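Local coordinates for ribonucleoside-diphosphate reductase subunit beta (Clostridium botulinum, PDB 6ZJK), which is the iron-carrying R2 subunit of ribonucleotide reductase and probably generates the radical used to reduce ribonucleoside diphosphates to deoxyribonucleotides, at residues A[37-42]-A[120-125]; A[69-74]-A[235-240]; A[79-84]-A[225-230]; A[299-304]-A[321-326]. One frame throughout, in Å; residues are numbered along the deposited sequence.

Interaction 1. Residues A[37-42]-A[120-125]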
loop_
_atom_site.group_PDB
_atom_site.type_symbol
_atom_site.label_atom_id
_atom_site.label_comp_id
_atom_site.label_asym_id
_atom_site.label_seq_id
_atom_site.Cartn_x
_atom_site.Cartn_y
_atom_site.Cartn_z
ATOM N N THR A 37 5.591 -16.106 13.195
ATOM C CA THR A 37 4.496 -16.444 12.291
ATOM C C THR A 37 4.179 -17.926 12.420
ATOM O O THR A 37 5.091 -18.763 12.427
ATOM C CB THR A 37 4.845 -16.058 10.849
ATOM O OG1 THR A 37 4.773 -14.629 10.722
ATOM C CG2 THR A 37 3.879 -16.693 9.830
ATOM N N GLU A 38 2.895 -18.237 12.592
ATOM C CA GLU A 38 2.424 -19.611 12.764
ATOM C C GLU A 38 1.936 -20.230 11.459
ATOM O O GLU A 38 2.314 -21.357 11.136
ATOM C CB GLU A 38 1.290 -19.663 13.803
ATOM C CG GLU A 38 0.631 -21.036 13.865
ATOM C CD GLU A 38 -0.471 -21.165 14.914
ATOM O OE1 GLU A 38 -1.146 -20.151 15.232
ATOM O OE2 GLU A 38 -0.680 -22.309 15.386
ATOM N N SER A 39 1.108 -19.516 10.690
ATOM C CA SER A 39 0.598 -20.044 9.427
ATOM C C SER A 39 0.128 -18.888 8.548
ATOM O O SER A 39 0.037 -17.741 8.992
ATOM C CB SER A 39 -0.540 -21.042 9.654
ATOM O OG SER A 39 -1.582 -20.424 10.390
ATOM N N MET A 40 -0.211 -19.208 7.302
ATOM C CA MET A 40 -0.671 -18.254 6.290
ATOM C C MET A 40 -2.021 -17.672 6.597
ATOM O O MET A 40 -2.238 -16.534 6.468
ATOM C CB MET A 40 -0.653 -18.851 4.888
ATOM C CG MET A 40 -0.735 -17.860 3.746
ATOM S SD MET A 40 0.646 -16.815 3.495
ATOM C CE MET A 40 1.857 -17.931 2.920
ATOM N N ILE A 41 -2.930 -18.516 6.966
ATOM C CA ILE A 41 -4.226 -18.115 7.391
ATOM C C ILE A 41 -4.525 -18.821 8.702
ATOM O O ILE A 41 -3.901 -19.776 9.037
ATOM C CB ILE A 41 -5.323 -18.380 6.355
ATOM C CG1 ILE A 41 -5.364 -19.826 5.952
ATOM C CG2 ILE A 41 -5.124 -17.511 5.142
ATOM C CD1 ILE A 41 -6.670 -20.234 5.363
ATOM N N ASN A 42 -5.500 -18.329 9.420
ATOM C CA ASN A 42 -5.929 -18.848 10.694
ATOM C C ASN A 42 -4.840 -18.925 11.785
ATOM O O ASN A 42 -5.000 -19.607 12.703
ATOM C CB ASN A 42 -6.658 -20.196 10.568
ATOM C CG ASN A 42 -7.947 -20.138 9.767
ATOM O OD1 ASN A 42 -8.789 -19.327 9.985
ATOM N ND2 ASN A 42 -8.088 -21.051 8.869
ATOM N N TYR A 120 -6.892 -11.076 5.603
ATOM C CA TYR A 120 -7.195 -12.408 6.069
ATOM C C TYR A 120 -5.903 -13.177 6.197
ATOM O O TYR A 120 -5.884 -14.216 6.697
ATOM C CB TYR A 120 -8.138 -13.132 5.149
ATOM C CG TYR A 120 -9.520 -12.613 5.218
ATOM C CD1 TYR A 120 -9.952 -11.630 4.379
ATOM C CD2 TYR A 120 -10.386 -13.079 6.122
ATOM C CE1 TYR A 120 -11.216 -11.146 4.443
ATOM C CE2 TYR A 120 -11.644 -12.585 6.189
ATOM C CZ TYR A 120 -12.034 -11.623 5.335
ATOM O OH TYR A 120 -13.284 -11.148 5.406
ATOM N N ILE A 121 -4.819 -12.623 5.730
ATOM C CA ILE A 121 -3.542 -13.250 5.810
ATOM C C ILE A 121 -2.890 -13.076 7.204
ATOM O O ILE A 121 -2.666 -11.998 7.626
ATOM C CB ILE A 121 -2.615 -12.671 4.764
ATOM C CG1 ILE A 121 -3.102 -13.033 3.370
ATOM C CG2 ILE A 121 -1.226 -13.160 4.980
ATOM C CD1 ILE A 121 -2.922 -14.457 2.952
ATOM N N THR A 122 -2.563 -14.170 7.872
ATOM C CA THR A 122 -1.990 -14.114 9.205
ATOM C C THR A 122 -0.508 -14.168 9.363
ATOM O O THR A 122 -0.047 -14.364 10.404
ATOM C CB THR A 122 -2.612 -15.117 10.157
ATOM O OG1 THR A 122 -2.507 -16.410 9.617
ATOM C CG2 THR A 122 -4.010 -14.833 10.333
ATOM N N ALA A 123 0.220 -13.998 8.295
ATOM C CA ALA A 123 1.676 -13.886 8.292
ATOM C C ALA A 123 2.042 -12.451 7.932
ATOM O O ALA A 123 1.920 -12.063 6.765
ATOM C CB ALA A 123 2.292 -14.849 7.281
ATOM N N ALA A 124 2.525 -11.679 8.914
ATOM C CA ALA A 124 2.780 -10.258 8.684
ATOM C C ALA A 124 3.804 -10.033 7.581
ATOM O O ALA A 124 3.717 -9.043 6.848
ATOM C CB ALA A 124 3.258 -9.583 9.972
ATOM N N GLU A 125 4.775 -10.930 7.440
ATOM C CA GLU A 125 5.782 -10.720 6.409
ATOM C C GLU A 125 5.181 -10.868 5.010
ATOM O O GLU A 125 5.664 -10.229 4.068
ATOM C CB GLU A 125 6.964 -11.686 6.597
ATOM C CG GLU A 125 6.640 -13.184 6.389
ATOM C CD GLU A 125 6.272 -13.913 7.679
ATOM O OE1 GLU A 125 5.609 -13.308 8.551
ATOM O OE2 GLU A 125 6.639 -15.107 7.822
HETATM O O HOH W 1 3.015 -12.621 11.587
HETATM O O HOH W 2 0.371 -16.791 12.016
HETATM O O HOH W 3 -7.448 -16.064 8.510
#
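Torsions bring Thr37 and Glu125 together: chi1 of -73° sets Thr37 OG1 beside its own backbone N, and Glu125, turned at chi1 (66°) and bent again at chi2, brings its carboxylate up from the opposite direction. The contact lays the N-terminal loop across the turn that starts helix 124-151 of the all-helical R2 fold, with Ala123 at the N-cap position. Thr37 OG1 donates over 2.7 Å to the syn lone pair of Glu125 OE1, while Glu125 OE2 accepts from Lys55 N and Tyr56 N; the buried carboxylate thus ties Thr37 and the Lys55-Tyr56 backbone, both earlier in the sequence, to the helix start. A water bridges Thr37 OG1 and Ala124 N. Beside it, the methyls Thr37 CG2 and Ala123 CB pack at 3.5 Å. Farther along, Thr122 grips the loop twice. Its N-H bonds to Met40 O (2.8 Å, 155°), and OG1 donates to Ser39 O at 2.9 Å from above the carbonyl plane, while itself accepting from Gly43 N. Met40 and Ile121 run side by side, CG to CD1 at 4.1 Å. A last water links the two segments, accepting from Asn42 N at 3.1 Å and donating to Tyr120 O.

Interaction 2. Residues A[69-74]-A[235-240]. With FE (Fe (III) ion), chain G.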
loop_
_atom_site.group_PDB
_atom_site.type_symbol
_atom_site.label_atom_id
_atom_site.label_comp_id
_atom_site.label_asym_id
_atom_site.label_seq_id
_atom_site.Cartn_x
_atom_site.Cartn_y
_atom_site.Cartn_z
ATOM N N ASN A 69 13.222 -2.119 -7.279
ATOM C CA ASN A 69 12.565 -1.923 -8.569
ATOM C C ASN A 69 11.794 -0.600 -8.665
ATOM O O ASN A 69 11.058 -0.407 -9.641
ATOM C CB ASN A 69 11.593 -3.071 -8.856
ATOM C CG ASN A 69 12.291 -4.347 -9.305
ATOM O OD1 ASN A 69 13.443 -4.338 -9.757
ATOM N ND2 ASN A 69 11.583 -5.458 -9.179
ATOM N N PHE A 70 11.902 0.282 -7.662
ATOM C CA PHE A 70 11.090 1.509 -7.614
ATOM C C PHE A 70 11.369 2.425 -8.812
ATOM O O PHE A 70 12.520 2.645 -9.200
ATOM C CB PHE A 70 11.346 2.247 -6.286
ATOM C CG PHE A 70 10.639 3.594 -6.157
ATOM C CD1 PHE A 70 9.310 3.665 -5.793
ATOM C CD2 PHE A 70 11.328 4.783 -6.345
ATOM C CE1 PHE A 70 8.668 4.908 -5.659
ATOM C CE2 PHE A 70 10.697 6.024 -6.201
ATOM C CZ PHE A 70 9.365 6.083 -5.866
ATOM N N TRP A 71 10.316 2.965 -9.374
ATOM C CA TRP A 71 10.409 3.861 -10.507
ATOM C C TRP A 71 9.263 4.875 -10.475
ATOM O O TRP A 71 8.265 4.660 -9.860
ATOM C CB TRP A 71 10.448 3.083 -11.831
ATOM C CG TRP A 71 9.239 2.287 -12.074
ATOM C CD1 TRP A 71 8.865 1.187 -11.430
ATOM C CD2 TRP A 71 8.220 2.562 -13.016
ATOM N NE1 TRP A 71 7.688 0.751 -11.894
ATOM C CE2 TRP A 71 7.264 1.587 -12.878
ATOM C CE3 TRP A 71 8.022 3.555 -13.962
ATOM C CZ2 TRP A 71 6.131 1.561 -13.637
ATOM C CZ3 TRP A 71 6.905 3.528 -14.704
ATOM C CH2 TRP A 71 5.976 2.541 -14.549
ATOM N N ILE A 72 9.463 5.987 -11.136
ATOM C CA ILE A 72 8.506 7.058 -11.213
ATOM C C ILE A 72 8.205 7.304 -12.669
ATOM O O ILE A 72 9.034 7.719 -13.407
ATOM C CB ILE A 72 9.024 8.346 -10.541
ATOM C CG1 ILE A 72 9.404 8.090 -9.086
ATOM C CG2 ILE A 72 7.979 9.421 -10.605
ATOM C CD1 ILE A 72 9.958 9.282 -8.361
ATOM N N PRO A 73 6.993 7.046 -13.051
ATOM C CA PRO A 73 6.507 7.137 -14.420
ATOM C C PRO A 73 6.815 8.434 -15.103
ATOM O O PRO A 73 7.366 8.461 -16.164
ATOM C CB PRO A 73 5.031 6.959 -14.279
ATOM C CG PRO A 73 4.852 6.291 -13.024
ATOM C CD PRO A 73 5.979 6.566 -12.142
ATOM N N GLU A 74 6.629 9.554 -14.413
ATOM C CA GLU A 74 6.903 10.896 -14.971
ATOM C C GLU A 74 8.337 11.236 -15.238
ATOM O O GLU A 74 8.596 12.157 -15.865
ATOM C CB GLU A 74 6.211 12.003 -14.182
ATOM C CG GLU A 74 4.708 11.975 -14.306
ATOM C CD GLU A 74 3.974 13.081 -13.568
ATOM O OE1 GLU A 74 4.635 13.914 -12.939
ATOM O OE2 GLU A 74 2.740 13.113 -13.628
ATOM N N ASN A 235 6.177 -4.500 -16.497
ATOM C CA ASN A 235 6.445 -5.914 -16.728
ATOM C C ASN A 235 7.377 -6.395 -15.606
ATOM O O ASN A 235 7.082 -7.315 -15.001
ATOM C CB ASN A 235 7.081 -6.104 -18.090
ATOM C CG ASN A 235 6.956 -7.522 -18.638
ATOM O OD1 ASN A 235 6.705 -8.466 -17.944
ATOM N ND2 ASN A 235 7.115 -7.617 -19.913
ATOM N N ARG A 236 8.468 -5.701 -15.370
ATOM C CA ARG A 236 9.358 -5.999 -14.289
ATOM C C ARG A 236 8.641 -6.181 -12.936
ATOM O O ARG A 236 8.790 -7.194 -12.327
ATOM C CB ARG A 236 10.441 -5.000 -14.208
ATOM C CG ARG A 236 11.498 -5.353 -13.208
ATOM C CD ARG A 236 12.632 -4.397 -13.240
ATOM N NE ARG A 236 12.314 -3.102 -12.685
ATOM C CZ ARG A 236 13.190 -2.141 -12.552
ATOM N NH1 ARG A 236 14.397 -2.335 -12.899
ATOM N NH2 ARG A 236 12.869 -0.993 -12.066
ATOM N N ASP A 237 7.785 -5.264 -12.543
ATOM C CA ASP A 237 7.049 -5.407 -11.344
ATOM C C ASP A 237 6.152 -6.630 -11.440
ATOM O O ASP A 237 6.051 -7.352 -10.542
ATOM C CB ASP A 237 6.151 -4.193 -11.033
ATOM C CG ASP A 237 6.904 -2.930 -10.621
ATOM O OD1 ASP A 237 8.069 -2.905 -10.339
ATOM O OD2 ASP A 237 6.274 -1.906 -10.620
ATOM N N GLU A 238 5.504 -6.873 -12.559
ATOM C CA GLU A 238 4.625 -7.998 -12.701
ATOM C C GLU A 238 5.273 -9.363 -12.441
ATOM O O GLU A 238 4.680 -10.211 -11.943
ATOM C CB GLU A 238 3.941 -7.965 -14.054
ATOM C CG GLU A 238 2.730 -8.810 -14.160
ATOM C CD GLU A 238 1.513 -8.182 -13.530
ATOM O OE1 GLU A 238 0.849 -7.322 -14.085
ATOM O OE2 GLU A 238 1.229 -8.477 -12.419
ATOM N N VAL A 239 6.505 -9.528 -12.813
ATOM C CA VAL A 239 7.221 -10.736 -12.545
ATOM C C VAL A 239 7.272 -11.043 -11.061
ATOM O O VAL A 239 7.011 -12.118 -10.689
ATOM C CB VAL A 239 8.615 -10.684 -13.105
ATOM C CG1 VAL A 239 9.403 -11.841 -12.583
ATOM C CG2 VAL A 239 8.521 -10.769 -14.595
ATOM N N THR A 240 7.527 -10.039 -10.243
ATOM C CA THR A 240 7.558 -10.155 -8.817
ATOM C C THR A 240 6.201 -10.449 -8.265
ATOM O O THR A 240 6.090 -11.168 -7.352
ATOM C CB THR A 240 8.214 -8.949 -8.141
ATOM O OG1 THR A 240 7.371 -7.813 -8.181
ATOM C CG2 THR A 240 9.431 -8.606 -8.798
HETATM FE FE FE G . 0.372 -6.754 -10.751
HETATM O O HOH W 4 8.798 -5.087 -8.173
HETATM O O HOH W 5 1.755 -5.495 -11.832
#
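Arg236 and Asp237, on consecutive positions of helix 225-255, take hold of Asn69 and Trp71 in the loop after helix 58-68. Arg236 comes first: its chain leaves with CG anti to the backbone N (chi1 -173°) and bends at chi3, laying the guanidinium nearly parallel to the Asn69 amide, the planes 14° apart. Asn69 OD1 sits over one guanidinium face, 3.4 Å from Arg236 NE but at an angle too poor for a hydrogen bond; Arg236 NH2 adds a weak bond to Asn69 O (3.1 Å). Next, Asp237 OD2 receives the indole N-H of Trp71 NE1 at 3.3 Å. The bond is almost straight and lies in the ring plane, but reaches the carboxylate from above its plane. The same OD2 accepts from His140, a ligand of the other iron, consistent with the Trp-Asp-His relay thought to carry the radical between di-iron site and large subunit in R2 relatives. Glu238 binds its iron through OE2 at 2.5 Å, with Glu204, His241, a water and Glu137, which serves both irons. At Thr240, OG1 donates to Asp237 O and accepts from a water that also joins Asn69 ND2 and Asp237 OD1. The loop thereby lies along helix 225-255, with Pro73 and Glu74 against helix 124-151 and Phe70 stacked on Phe70 of the second subunit.

Interaction 3. Residues A[79-84]-A[225-230]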
loop_
_atom_site.group_PDB
_atom_site.type_symbol
_atom_site.label_atom_id
_atom_site.label_comp_id
_atom_site.label_asym_id
_atom_site.label_seq_id
_atom_site.Cartn_x
_atom_site.Cartn_y
_atom_site.Cartn_z
ATOM N N ASN A 79 8.492 12.579 -25.238
ATOM C CA ASN A 79 8.572 13.592 -26.282
ATOM C C ASN A 79 8.458 12.975 -27.669
ATOM O O ASN A 79 7.829 13.561 -28.553
ATOM C CB ASN A 79 9.872 14.379 -26.149
ATOM C CG ASN A 79 9.795 15.467 -25.091
ATOM O OD1 ASN A 79 8.816 15.572 -24.342
ATOM N ND2 ASN A 79 10.841 16.281 -25.014
ATOM N N GLU A 80 9.038 11.785 -27.876
ATOM C CA GLU A 80 8.957 11.153 -29.193
ATOM C C GLU A 80 7.562 10.603 -29.462
ATOM O O GLU A 80 7.075 10.668 -30.598
ATOM C CB GLU A 80 9.998 10.033 -29.321
ATOM C CG GLU A 80 11.431 10.518 -29.496
ATOM C CD GLU A 80 11.570 11.501 -30.650
ATOM O OE1 GLU A 80 11.216 11.132 -31.795
ATOM O OE2 GLU A 80 12.021 12.645 -30.415
ATOM N N ASP A 81 6.886 10.099 -28.426
ATOM C CA ASP A 81 5.536 9.577 -28.606
ATOM C C ASP A 81 4.519 10.686 -28.887
ATOM O O ASP A 81 3.522 10.443 -29.581
ATOM C CB ASP A 81 5.101 8.791 -27.368
ATOM C CG ASP A 81 5.954 7.525 -27.135
ATOM O OD1 ASP A 81 7.118 7.473 -27.605
ATOM O OD2 ASP A 81 5.426 6.554 -26.537
ATOM N N ILE A 82 4.755 11.904 -28.389
ATOM C CA ILE A 82 3.852 13.013 -28.711
ATOM C C ILE A 82 3.808 13.246 -30.216
ATOM O O ILE A 82 2.734 13.414 -30.804
ATOM C CB ILE A 82 4.289 14.282 -27.959
ATOM C CG1 ILE A 82 4.206 14.057 -26.437
ATOM C CG2 ILE A 82 3.426 15.435 -28.378
ATOM C CD1 ILE A 82 4.726 15.214 -25.607
ATOM N N LYS A 83 4.968 13.194 -30.869
ATOM C CA LYS A 83 4.924 13.474 -32.301
ATOM C C LYS A 83 4.329 12.300 -33.075
ATOM O O LYS A 83 3.561 12.499 -34.022
ATOM C CB LYS A 83 6.339 13.752 -32.815
ATOM C CG LYS A 83 7.279 14.503 -31.854
ATOM C CD LYS A 83 8.248 15.384 -32.652
ATOM C CE LYS A 83 9.675 15.362 -32.108
ATOM N NZ LYS A 83 10.561 16.423 -32.662
ATOM N N GLN A 84 4.464 11.056 -32.612
ATOM C CA GLN A 84 4.036 9.892 -33.387
ATOM C C GLN A 84 2.560 9.554 -33.210
ATOM O O GLN A 84 1.972 8.915 -34.093
ATOM C CB GLN A 84 4.872 8.681 -32.987
ATOM C CG GLN A 84 6.350 8.942 -33.088
ATOM C CD GLN A 84 7.176 7.713 -32.821
ATOM O OE1 GLN A 84 7.230 7.215 -31.692
ATOM N NE2 GLN A 84 7.848 7.225 -33.858
ATOM N N THR A 225 7.599 4.321 -28.807
ATOM C CA THR A 225 8.694 3.599 -28.159
ATOM C C THR A 225 8.781 3.906 -26.666
ATOM O O THR A 225 9.084 3.018 -25.867
ATOM C CB THR A 225 10.019 3.945 -28.831
ATOM O OG1 THR A 225 10.038 5.341 -29.100
ATOM C CG2 THR A 225 10.134 3.222 -30.167
ATOM N N ALA A 226 8.527 5.154 -26.263
ATOM C CA ALA A 226 8.672 5.470 -24.843
ATOM C C ALA A 226 7.497 4.953 -24.027
ATOM O O ALA A 226 7.656 4.659 -22.839
ATOM C CB ALA A 226 8.835 6.975 -24.635
ATOM N N THR A 227 6.318 4.834 -24.641
ATOM C CA THR A 227 5.229 4.103 -24.008
ATOM C C THR A 227 5.649 2.657 -23.732
ATOM O O THR A 227 5.308 2.085 -22.688
ATOM C CB THR A 227 3.989 4.208 -24.906
ATOM O OG1 THR A 227 3.512 5.570 -24.891
ATOM C CG2 THR A 227 2.872 3.295 -24.461
ATOM N N SER A 228 6.451 2.081 -24.624
ATOM C CA SER A 228 6.894 0.713 -24.421
ATOM C C SER A 228 7.870 0.642 -23.246
ATOM O O SER A 228 7.784 -0.274 -22.424
ATOM C CB SER A 228 7.506 0.183 -25.720
ATOM O OG SER A 228 8.367 -0.914 -25.505
ATOM N N THR A 229 8.750 1.642 -23.102
ATOM C CA THR A 229 9.641 1.700 -21.940
ATOM C C THR A 229 8.861 1.696 -20.626
ATOM O O THR A 229 9.204 0.953 -19.695
ATOM C CB THR A 229 10.566 2.913 -22.041
ATOM O OG1 THR A 229 11.388 2.758 -23.208
ATOM C CG2 THR A 229 11.462 2.998 -20.826
ATOM N N ILE A 230 7.798 2.498 -20.528
ATOM C CA ILE A 230 6.947 2.421 -19.342
ATOM C C ILE A 230 6.435 0.991 -19.135
ATOM O O ILE A 230 6.458 0.478 -18.009
ATOM C CB ILE A 230 5.790 3.434 -19.436
ATOM C CG1 ILE A 230 6.329 4.855 -19.280
ATOM C CG2 ILE A 230 4.739 3.175 -18.373
ATOM C CD1 ILE A 230 5.254 5.970 -19.445
#
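Helices 79-84 and 225-230 pass each other steeply, their axes 8.5 Å apart at closest approach and their N-to-C directions 131° apart, and the backbones draw nearest at Asp81 and Ala226. Asp81 carries the contact. With CG beside its own backbone N (chi1 -65°), its carboxylate reaches the first turn of the second helix and divides its oxygens between neighbouring N-H groups. OD1 takes Ala226 N at 3.0 Å, on the syn side and only 17° out of the carboxylate plane; OD2 takes Thr227 N at 2.7 Å, likewise syn but more tilted. Thr227 OG1 donates to OD2 as well, also at 2.7 Å and arriving nearly along the C-O axis, so two donors from one residue hold this oxygen. These three bonds fix the rotation of the carboxylate, and the positive end of the helix dipole would probably favour its charged form. The methyl Ala226 CB packs 3.5 Å from OD1. Gln84, one turn after Asp81, reaches the residues just ahead of the second helix: its NE2 donates to Gly222 O and its OE1 accepts from Met224 N. A carboxylate on one short helix, accepting first-turn N-H groups of another, thus makes a helix-to-helix-start junction in the all-helical R2 fold.

Interaction 4. Residues A[299-304]-A[321-326]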
loop_
_atom_site.group_PDB
_atom_site.type_symbol
_atom_site.label_atom_id
_atom_site.label_comp_id
_atom_site.label_asym_id
_atom_site.label_seq_id
_atom_site.Cartn_x
_atom_site.Cartn_y
_atom_site.Cartn_z
ATOM N N ILE A 299 -1.504 -15.071 -31.731
ATOM C CA ILE A 299 -2.034 -14.652 -30.489
ATOM C C ILE A 299 -2.550 -15.872 -29.752
ATOM O O ILE A 299 -2.428 -15.963 -28.582
ATOM C CB ILE A 299 -3.153 -13.610 -30.715
ATOM C CG1 ILE A 299 -2.578 -12.294 -31.182
ATOM C CG2 ILE A 299 -3.904 -13.324 -29.474
ATOM C CD1 ILE A 299 -3.621 -11.310 -31.576
ATOM N N GLU A 300 -3.158 -16.790 -30.465
ATOM C CA GLU A 300 -3.670 -18.020 -29.900
ATOM C C GLU A 300 -2.566 -18.831 -29.309
ATOM O O GLU A 300 -2.619 -19.237 -28.214
ATOM C CB GLU A 300 -4.309 -18.853 -30.987
ATOM C CG GLU A 300 -5.207 -19.964 -30.511
ATOM C CD GLU A 300 -5.331 -21.150 -31.489
ATOM O OE1 GLU A 300 -4.890 -21.044 -32.623
ATOM O OE2 GLU A 300 -5.890 -22.196 -31.120
ATOM N N ARG A 301 -1.541 -19.024 -30.071
ATOM C CA ARG A 301 -0.408 -19.832 -29.642
ATOM C C ARG A 301 0.352 -19.176 -28.491
ATOM O O ARG A 301 0.803 -19.864 -27.568
ATOM C CB ARG A 301 0.505 -20.096 -30.846
ATOM C CG ARG A 301 -0.120 -20.997 -31.947
ATOM C CD ARG A 301 0.885 -21.327 -33.080
ATOM N NE ARG A 301 2.174 -21.717 -32.517
ATOM C CZ ARG A 301 2.586 -22.958 -32.274
ATOM N NH1 ARG A 301 1.825 -24.011 -32.581
ATOM N NH2 ARG A 301 3.786 -23.140 -31.723
ATOM N N TYR A 302 0.471 -17.849 -28.491
ATOM C CA TYR A 302 1.248 -17.206 -27.433
ATOM C C TYR A 302 0.553 -17.343 -26.084
ATOM O O TYR A 302 1.178 -17.746 -25.097
ATOM C CB TYR A 302 1.510 -15.736 -27.765
ATOM C CG TYR A 302 2.353 -15.011 -26.738
ATOM C CD1 TYR A 302 3.545 -15.558 -26.261
ATOM C CD2 TYR A 302 1.965 -13.757 -26.252
ATOM C CE1 TYR A 302 4.314 -14.884 -25.319
ATOM C CE2 TYR A 302 2.727 -13.081 -25.313
ATOM C CZ TYR A 302 3.896 -13.646 -24.850
ATOM O OH TYR A 302 4.640 -12.957 -23.920
ATOM N N ILE A 303 -0.749 -17.059 -26.033
ATOM C CA ILE A 303 -1.475 -17.133 -24.771
ATOM C C ILE A 303 -1.460 -18.557 -24.220
ATOM O O ILE A 303 -1.236 -18.767 -23.021
ATOM C CB ILE A 303 -2.916 -16.616 -24.944
ATOM C CG1 ILE A 303 -2.928 -15.191 -25.530
ATOM C CG2 ILE A 303 -3.647 -16.641 -23.612
ATOM C CD1 ILE A 303 -2.097 -14.217 -24.753
ATOM N N LYS A 304 -1.672 -19.557 -25.089
ATOM C CA LYS A 304 -1.679 -20.944 -24.638
ATOM C C LYS A 304 -0.315 -21.345 -24.097
ATOM O O LYS A 304 -0.226 -22.063 -23.096
ATOM C CB LYS A 304 -2.121 -21.883 -25.775
ATOM C CG LYS A 304 -3.615 -21.825 -26.068
ATOM C CD LYS A 304 -4.078 -22.812 -27.159
ATOM C CE LYS A 304 -5.579 -22.638 -27.461
ATOM N NZ LYS A 304 -6.088 -23.485 -28.601
ATOM N N PRO A 321 -0.365 -29.159 -23.964
ATOM C CA PRO A 321 1.009 -29.690 -24.027
ATOM C C PRO A 321 1.565 -29.737 -25.432
ATOM O O PRO A 321 2.790 -29.800 -25.600
ATOM C CB PRO A 321 0.877 -31.114 -23.448
ATOM C CG PRO A 321 -0.452 -31.152 -22.743
ATOM C CD PRO A 321 -1.328 -30.177 -23.514
ATOM N N GLU A 322 0.710 -29.684 -26.450
ATOM C CA GLU A 322 1.171 -29.775 -27.826
ATOM C C GLU A 322 1.827 -28.491 -28.321
ATOM O O GLU A 322 2.451 -28.509 -29.383
ATOM C CB GLU A 322 -0.004 -30.180 -28.733
ATOM C CG GLU A 322 -1.087 -29.111 -28.962
ATOM C CD GLU A 322 -2.032 -28.934 -27.762
ATOM O OE1 GLU A 322 -3.061 -28.243 -27.926
ATOM O OE2 GLU A 322 -1.787 -29.529 -26.681
ATOM N N ILE A 323 1.728 -27.395 -27.565
ATOM C CA ILE A 323 2.387 -26.136 -27.899
ATOM C C ILE A 323 3.575 -25.999 -26.956
ATOM O O ILE A 323 3.438 -25.482 -25.842
ATOM C CB ILE A 323 1.432 -24.943 -27.750
ATOM C CG1 ILE A 323 0.194 -25.122 -28.621
ATOM C CG2 ILE A 323 2.139 -23.633 -28.092
ATOM C CD1 ILE A 323 -0.851 -24.070 -28.349
ATOM N N ASN A 324 4.743 -26.476 -27.372
ATOM C CA ASN A 324 5.906 -26.488 -26.498
ATOM C C ASN A 324 7.006 -25.504 -26.876
ATOM O O ASN A 324 7.873 -25.232 -26.037
ATOM C CB ASN A 324 6.467 -27.915 -26.413
ATOM C CG ASN A 324 6.591 -28.570 -27.767
ATOM O OD1 ASN A 324 6.384 -27.933 -28.795
ATOM N ND2 ASN A 324 6.875 -29.862 -27.774
ATOM N N LYS A 325 6.996 -24.941 -28.079
ATOM C CA LYS A 325 8.058 -23.953 -28.229
ATOM C C LYS A 325 7.446 -22.554 -28.321
ATOM O O LYS A 325 6.414 -22.353 -28.970
ATOM C CB LYS A 325 8.928 -24.234 -29.465
ATOM C CG LYS A 325 10.257 -23.431 -29.459
ATOM C CD LYS A 325 11.184 -23.763 -28.293
ATOM C CE LYS A 325 11.620 -22.479 -27.580
ATOM N NZ LYS A 325 10.588 -22.032 -26.603
ATOM N N HIS A 326 8.281 -21.637 -27.844
ATOM C CA HIS A 326 7.873 -20.253 -27.668
ATOM C C HIS A 326 7.584 -19.650 -29.035
ATOM O O HIS A 326 8.492 -19.567 -29.869
ATOM C CB HIS A 326 8.978 -19.490 -26.943
ATOM C CG HIS A 326 8.567 -18.148 -26.443
ATOM N ND1 HIS A 326 7.592 -17.386 -27.052
ATOM C CD2 HIS A 326 9.019 -17.416 -25.398
ATOM C CE1 HIS A 326 7.458 -16.244 -26.400
ATOM N NE2 HIS A 326 8.314 -16.239 -25.393
HETATM O O HOH W 6 7.505 -14.068 -23.241
#
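Ile323 packs into the angle between the side chains of Arg301 and Lys304 on one flank of helix 296-313. Its CG1 arm stands beside the backbone N (chi1 -57°) and then runs extended, carrying CD1 across the Lys304 chain at about a right angle, 3.6 Å from CB and 3.7 Å from CD. The lysine itself is stretched out, its aliphatic part serving as an apolar surface while NZ makes a salt bridge to Glu300 OE2 (2.8 Å) one turn back. The other branch of Ile323, CG2, lies over one face of the Arg301 guanidinium, offset toward its rim and 4.0 Å from NH2; a bend at chi3 of the arginine folds that group back toward the loop. At the far end, Tyr302 and His326 both leave with CG anti to the backbone N and point the same way. Their rings meet rim to rim with planes 14° apart, Tyr302 CE1 to His326 CE1 at 3.6 Å, and one water touches both Tyr302 OH and His326 NE2. His326 ND1 accepts from Met328 N, which, with the stack on Tyr305, helps hold the imidazole. This is packing of the loop between helices 296-313 and 330-334 back onto helix 296-313, whose Ile303 faces helices 262-287 and 190-220.

From the N terminus, interaction 1 closes the first long loop, tying segment 37-42 to the start of helix 124-151. Interaction 2 opens inside that loop, at 69-74, and closes beyond it at 235-240, so the two cross. Interaction 3 (79-84 with 225-230) also crosses interaction 1 but nests within interaction 2; both end on helix 225-255 and touch where Trp71 CH2 packs on Ile230 O. Interactions 1 and 3 lie on opposite sides of the chain's centre, their own centres about 43 Å apart. Interaction 4 follows in series, a short closure of 321-326 onto helix 296-313, its nearest atoms about 7 Å from those of interaction 2.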